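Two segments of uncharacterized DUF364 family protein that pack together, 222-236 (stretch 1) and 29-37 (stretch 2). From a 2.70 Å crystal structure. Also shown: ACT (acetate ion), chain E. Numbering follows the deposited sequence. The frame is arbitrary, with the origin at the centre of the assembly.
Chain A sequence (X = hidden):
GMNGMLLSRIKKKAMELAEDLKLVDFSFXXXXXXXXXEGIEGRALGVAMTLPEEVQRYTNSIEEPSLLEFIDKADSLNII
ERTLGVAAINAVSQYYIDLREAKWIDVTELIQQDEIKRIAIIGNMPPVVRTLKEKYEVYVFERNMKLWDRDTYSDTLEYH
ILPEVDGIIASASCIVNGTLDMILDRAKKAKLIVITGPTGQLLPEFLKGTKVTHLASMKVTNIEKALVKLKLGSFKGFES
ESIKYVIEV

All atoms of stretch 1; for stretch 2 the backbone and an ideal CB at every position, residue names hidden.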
# COMPACT_ATOMS: atom_id res chain seq x y z
N ASN A 222 18.25 -19.73 -23.09
CA ASN A 222 17.54 -21.00 -23.04
C ASN A 222 16.07 -20.73 -22.70
O ASN A 222 15.74 -20.46 -21.55
CB ASN A 222 18.17 -21.96 -22.01
CG ASN A 222 17.72 -23.40 -22.13
OD1 ASN A 222 16.53 -23.71 -22.29
ND2 ASN A 222 18.66 -24.32 -21.99
N ILE A 223 15.21 -20.72 -23.73
CA ILE A 223 13.78 -20.42 -23.58
C ILE A 223 13.06 -21.40 -22.64
O ILE A 223 12.30 -20.98 -21.77
CB ILE A 223 13.08 -20.33 -24.97
CG1 ILE A 223 13.86 -19.40 -25.96
CG2 ILE A 223 11.61 -19.95 -24.84
CD1 ILE A 223 13.74 -17.89 -25.74
N GLU A 224 13.31 -22.72 -22.81
CA GLU A 224 12.65 -23.76 -22.01
C GLU A 224 12.98 -23.65 -20.52
O GLU A 224 12.06 -23.67 -19.69
CB GLU A 224 12.99 -25.17 -22.54
CG GLU A 224 12.35 -25.49 -23.88
CD GLU A 224 10.83 -25.52 -23.88
OE1 GLU A 224 10.24 -26.07 -22.91
OE2 GLU A 224 10.22 -25.02 -24.85
N LYS A 225 14.27 -23.50 -20.18
CA LYS A 225 14.71 -23.38 -18.78
C LYS A 225 14.24 -22.07 -18.14
O LYS A 225 13.86 -22.07 -16.96
CB LYS A 225 16.23 -23.53 -18.67
CG LYS A 225 16.74 -24.94 -18.92
CD LYS A 225 18.17 -25.12 -18.43
CE LYS A 225 18.69 -26.51 -18.69
NZ LYS A 225 20.03 -26.71 -18.06
N ALA A 226 14.23 -20.96 -18.92
CA ALA A 226 13.78 -19.65 -18.44
C ALA A 226 12.26 -19.63 -18.19
O ALA A 226 11.81 -19.02 -17.22
CB ALA A 226 14.16 -18.57 -19.43
N LEU A 227 11.47 -20.33 -19.05
CA LEU A 227 10.01 -20.44 -18.88
C LEU A 227 9.65 -21.20 -17.61
O LEU A 227 8.70 -20.83 -16.92
CB LEU A 227 9.36 -21.13 -20.09
CG LEU A 227 9.04 -20.23 -21.28
CD1 LEU A 227 8.56 -21.04 -22.45
CD2 LEU A 227 8.00 -19.20 -20.91
N VAL A 228 10.43 -22.25 -17.29
CA VAL A 228 10.25 -23.03 -16.07
C VAL A 228 10.41 -22.12 -14.84
O VAL A 228 9.56 -22.15 -13.95
CB VAL A 228 11.22 -24.25 -16.02
CG1 VAL A 228 11.29 -24.85 -14.62
CG2 VAL A 228 10.81 -25.30 -17.05
N LYS A 229 11.44 -21.27 -14.85
CA LYS A 229 11.69 -20.35 -13.74
C LYS A 229 10.67 -19.21 -13.69
O LYS A 229 10.23 -18.84 -12.60
CB LYS A 229 13.13 -19.80 -13.79
CG LYS A 229 14.22 -20.89 -13.75
CD LYS A 229 14.35 -21.55 -12.37
CE LYS A 229 15.46 -22.56 -12.34
NZ LYS A 229 15.50 -23.30 -11.05
N LEU A 230 10.25 -18.69 -14.88
CA LEU A 230 9.22 -17.62 -14.93
C LEU A 230 7.90 -18.12 -14.36
O LEU A 230 7.25 -17.41 -13.60
CB LEU A 230 9.00 -17.13 -16.38
CG LEU A 230 10.03 -16.14 -16.94
CD1 LEU A 230 9.82 -15.92 -18.40
CD2 LEU A 230 9.98 -14.81 -16.21
N LYS A 231 7.53 -19.38 -14.70
CA LYS A 231 6.31 -20.02 -14.20
C LYS A 231 6.42 -20.33 -12.71
O LYS A 231 5.40 -20.33 -12.01
CB LYS A 231 6.01 -21.31 -14.99
CG LYS A 231 5.48 -21.06 -16.39
CD LYS A 231 5.62 -22.29 -17.27
CE LYS A 231 4.89 -22.12 -18.57
NZ LYS A 231 5.37 -23.07 -19.60
N LEU A 232 7.66 -20.57 -12.21
CA LEU A 232 7.90 -20.85 -10.79
C LEU A 232 7.99 -19.57 -9.94
O LEU A 232 7.99 -19.65 -8.72
CB LEU A 232 9.18 -21.70 -10.61
CG LEU A 232 9.04 -23.20 -10.85
CD1 LEU A 232 10.39 -23.84 -11.03
CD2 LEU A 232 8.28 -23.87 -9.72
N GLY A 233 8.06 -18.42 -10.61
CA GLY A 233 8.15 -17.13 -9.95
C GLY A 233 9.54 -16.81 -9.43
O GLY A 233 9.69 -16.07 -8.45
N SER A 234 10.58 -17.39 -10.07
CA SER A 234 11.98 -17.19 -9.69
C SER A 234 12.67 -16.24 -10.66
O SER A 234 12.83 -16.57 -11.83
CB SER A 234 12.72 -18.52 -9.65
OG SER A 234 14.07 -18.37 -9.24
N PHE A 235 13.04 -15.03 -10.19
CA PHE A 235 13.69 -14.05 -11.06
C PHE A 235 15.12 -14.43 -11.38
O PHE A 235 15.51 -14.43 -12.55
CB PHE A 235 13.62 -12.64 -10.47
CG PHE A 235 14.41 -11.63 -11.28
CD1 PHE A 235 13.97 -11.24 -12.55
CD2 PHE A 235 15.61 -11.12 -10.82
CE1 PHE A 235 14.72 -10.35 -13.32
CE2 PHE A 235 16.35 -10.22 -11.59
CZ PHE A 235 15.90 -9.85 -12.83
N LYS A 236 15.94 -14.74 -10.34
CA LYS A 236 17.35 -15.10 -10.53
C LYS A 236 17.52 -16.38 -11.35
O LYS A 236 18.55 -16.55 -12.01
CB LYS A 236 18.08 -15.19 -9.19
CG LYS A 236 18.73 -13.88 -8.77
CD LYS A 236 19.52 -14.04 -7.48
CE LYS A 236 20.49 -12.90 -7.26
NZ LYS A 236 21.62 -12.93 -8.22
N UNK A 29 1.78 -13.12 -15.35
CA UNK A 29 2.22 -13.70 -14.10
C UNK A 29 3.28 -12.91 -13.36
O UNK A 29 3.68 -11.84 -13.81
CB UNK A 29 2.75 -15.11 -14.36
N UNK A 30 3.72 -13.44 -12.20
CA UNK A 30 4.72 -12.80 -11.35
C UNK A 30 6.03 -13.61 -11.31
O UNK A 30 5.99 -14.84 -11.30
CB UNK A 30 4.17 -12.62 -9.93
N UNK A 31 7.22 -12.94 -11.28
CA UNK A 31 7.43 -11.48 -11.27
C UNK A 31 7.22 -10.82 -12.63
O UNK A 31 7.02 -9.60 -12.70
CB UNK A 31 8.85 -11.17 -10.78
N UNK A 32 7.26 -11.61 -13.71
CA UNK A 32 7.18 -11.08 -15.06
C UNK A 32 6.06 -11.68 -15.88
O UNK A 32 5.79 -12.88 -15.79
CB UNK A 32 8.51 -11.30 -15.78
N UNK A 33 5.43 -10.83 -16.71
CA UNK A 33 4.49 -11.26 -17.73
C UNK A 33 5.33 -11.61 -18.95
O UNK A 33 6.28 -10.90 -19.26
CB UNK A 33 3.44 -10.19 -18.04
N UNK A 34 5.04 -12.75 -19.58
CA UNK A 34 5.84 -13.19 -20.72
C UNK A 34 5.00 -13.55 -21.92
O UNK A 34 3.85 -13.95 -21.78
CB UNK A 34 6.70 -14.39 -20.33
N UNK A 35 5.59 -13.40 -23.12
CA UNK A 35 4.96 -13.76 -24.38
C UNK A 35 5.95 -14.56 -25.21
O UNK A 35 7.06 -14.07 -25.48
CB UNK A 35 4.49 -12.52 -25.14
N UNK A 36 5.60 -15.80 -25.55
CA UNK A 36 6.45 -16.67 -26.37
C UNK A 36 5.99 -16.62 -27.83
O UNK A 36 4.80 -16.81 -28.12
CB UNK A 36 6.42 -18.11 -25.85
N UNK A 37 6.91 -16.28 -28.76
CA UNK A 37 6.59 -16.19 -30.19
C UNK A 37 7.45 -17.14 -31.02
O UNK A 37 8.49 -17.61 -30.54
CB UNK A 37 6.78 -14.75 -30.69
C ACT E . 12.18 -4.21 -15.28
O ACT E . 11.73 -3.37 -15.98
OXT ACT E . 11.82 -5.33 -15.44
CH3 ACT E . 13.20 -3.87 -14.20

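Helix 223-232 of stretch 1 lies across strand 32-37 of stretch 2, the N-to-C directions 141° apart and the axes 9.3 Å apart at closest approach. Along the strand, alternate CA-to-CB bonds turn toward the helix, so within the strand positions 32, 34 and 36 face the helix, and position 31, just before it, also contributes.

Position 29 precedes the strand. Its phi/psi of -126/-179 is open to most residues, and an ideal CB would lie 5.1 Å from Leu 230 O, leaving room for a small side chain at least. The residue is Gly 29, which adds no side chain here.

At position 30 the CA-to-CB bond points sideways and an ideal CB has nothing of stretch 1 within 5.5 Å, so many side chains would fit. The backbone matters more: the CA of Gly 233, where the helix ends in a Schellman motif, lies 3.4 Å from the carbonyl O of position 30, a CA-H...O contact. The residue is Leu 30, and the end of its side chain leads away from the helix.

The peptide bond before position 31 is cis, which by itself strongly suggests proline, and the phi of -77° agrees. The CB points toward stretch 1, 5.0 Å from Phe 235 CB, in a space suited to a compact apolar group. Pro 31 fills it: its CD lies 3.7 Å from Gly 233 CA, and its CG 4.2 Å from Phe 235 CB.

Position 32 opens the strand with its CB toward the helix, 3.8 Å from Leu 230 CD2, and the Phe 235 ring lies beyond. A large apolar or aromatic side chain would suit; the acetate farther out could reward one ending in a donor. Tyr 32 answers both. Its CB packs 3.9 Å from Leu 230 CD2, its CE1 approaches Phe 235 CD1 at 3.4 Å with the rings rim to rim, and its OH donates a 2.6 Å hydrogen bond to acetate OXT.

Position 33 points away from the helix, so stretch 1 sets little preference. It is Thr 33, whose OG1 is hydrogen-bonded elsewhere in the structure.

Position 34 again faces the helix, its ideal CB 4.0 Å from Leu 230 CD1 and 5.0 Å from Leu 227 CD2. Leucine, methionine or an aromatic residue could use this apolar surface. Trp 34, with chi1 in p, has the largest contact area of the stretch. Leu 227 CD2 sits 3.4 Å from the centroid of the Trp 34 six-membered ring and almost on its normal, a CH-pi contact, while Lys 231 CE reaches within 3.7 Å of Trp 34 CZ2.

Position 35 points away and could take many residues, with beta-branched ones favoured in a strand; it is Val 35.

Position 36 turns back toward Ile 223 and Leu 227, inviting a branched aliphatic chain. Leu 36 places CD1 3.4 Å from Ile 223 CG2 and CD2 3.7 Å from Leu 227 CD1.

Position 37 is out of reach of the helix, and Val 37 simply suits its extended backbone.

Stretch 2, residues 29-37: GLPYTWVLV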
# COMPACT_ATOMS: atom_id res chain seq x y z
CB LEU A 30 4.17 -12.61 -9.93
CG LEU A 30 3.08 -11.55 -9.75
CD1 LEU A 30 2.40 -11.69 -8.42
CD2 LEU A 30 3.63 -10.14 -9.91
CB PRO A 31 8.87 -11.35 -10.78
CG PRO A 31 9.55 -12.59 -11.29
CD PRO A 31 8.50 -13.67 -11.22
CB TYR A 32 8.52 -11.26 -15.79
CG TYR A 32 9.57 -10.27 -15.36
CD1 TYR A 32 10.35 -10.50 -14.23
CD2 TYR A 32 9.76 -9.08 -16.05
CE1 TYR A 32 11.27 -9.56 -13.79
CE2 TYR A 32 10.70 -8.14 -15.63
CZ TYR A 32 11.45 -8.39 -14.50
OH TYR A 32 12.37 -7.46 -14.07
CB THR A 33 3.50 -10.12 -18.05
OG1 THR A 33 2.70 -9.86 -16.90
CG2 THR A 33 2.61 -10.42 -19.25
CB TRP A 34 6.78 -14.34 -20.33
CG TRP A 34 6.08 -15.53 -19.75
CD1 TRP A 34 5.87 -15.79 -18.43
CD2 TRP A 34 5.53 -16.63 -20.47
NE1 TRP A 34 5.22 -16.99 -18.28
CE2 TRP A 34 5.01 -17.54 -19.52
CE3 TRP A 34 5.41 -16.94 -21.84
CZ2 TRP A 34 4.38 -18.73 -19.89
CZ3 TRP A 34 4.79 -18.12 -22.20
CH2 TRP A 34 4.27 -19.00 -21.23
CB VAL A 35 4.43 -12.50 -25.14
CG1 VAL A 35 4.10 -12.83 -26.59
CG2 VAL A 35 3.21 -11.90 -24.44
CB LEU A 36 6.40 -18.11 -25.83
CG LEU A 36 7.35 -19.12 -26.49
CD1 LEU A 36 8.81 -18.68 -26.38
CD2 LEU A 36 7.17 -20.51 -25.89
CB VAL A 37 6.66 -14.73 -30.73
CG1 VAL A 37 5.65 -13.84 -30.02
CG2 VAL A 37 8.08 -14.16 -30.62
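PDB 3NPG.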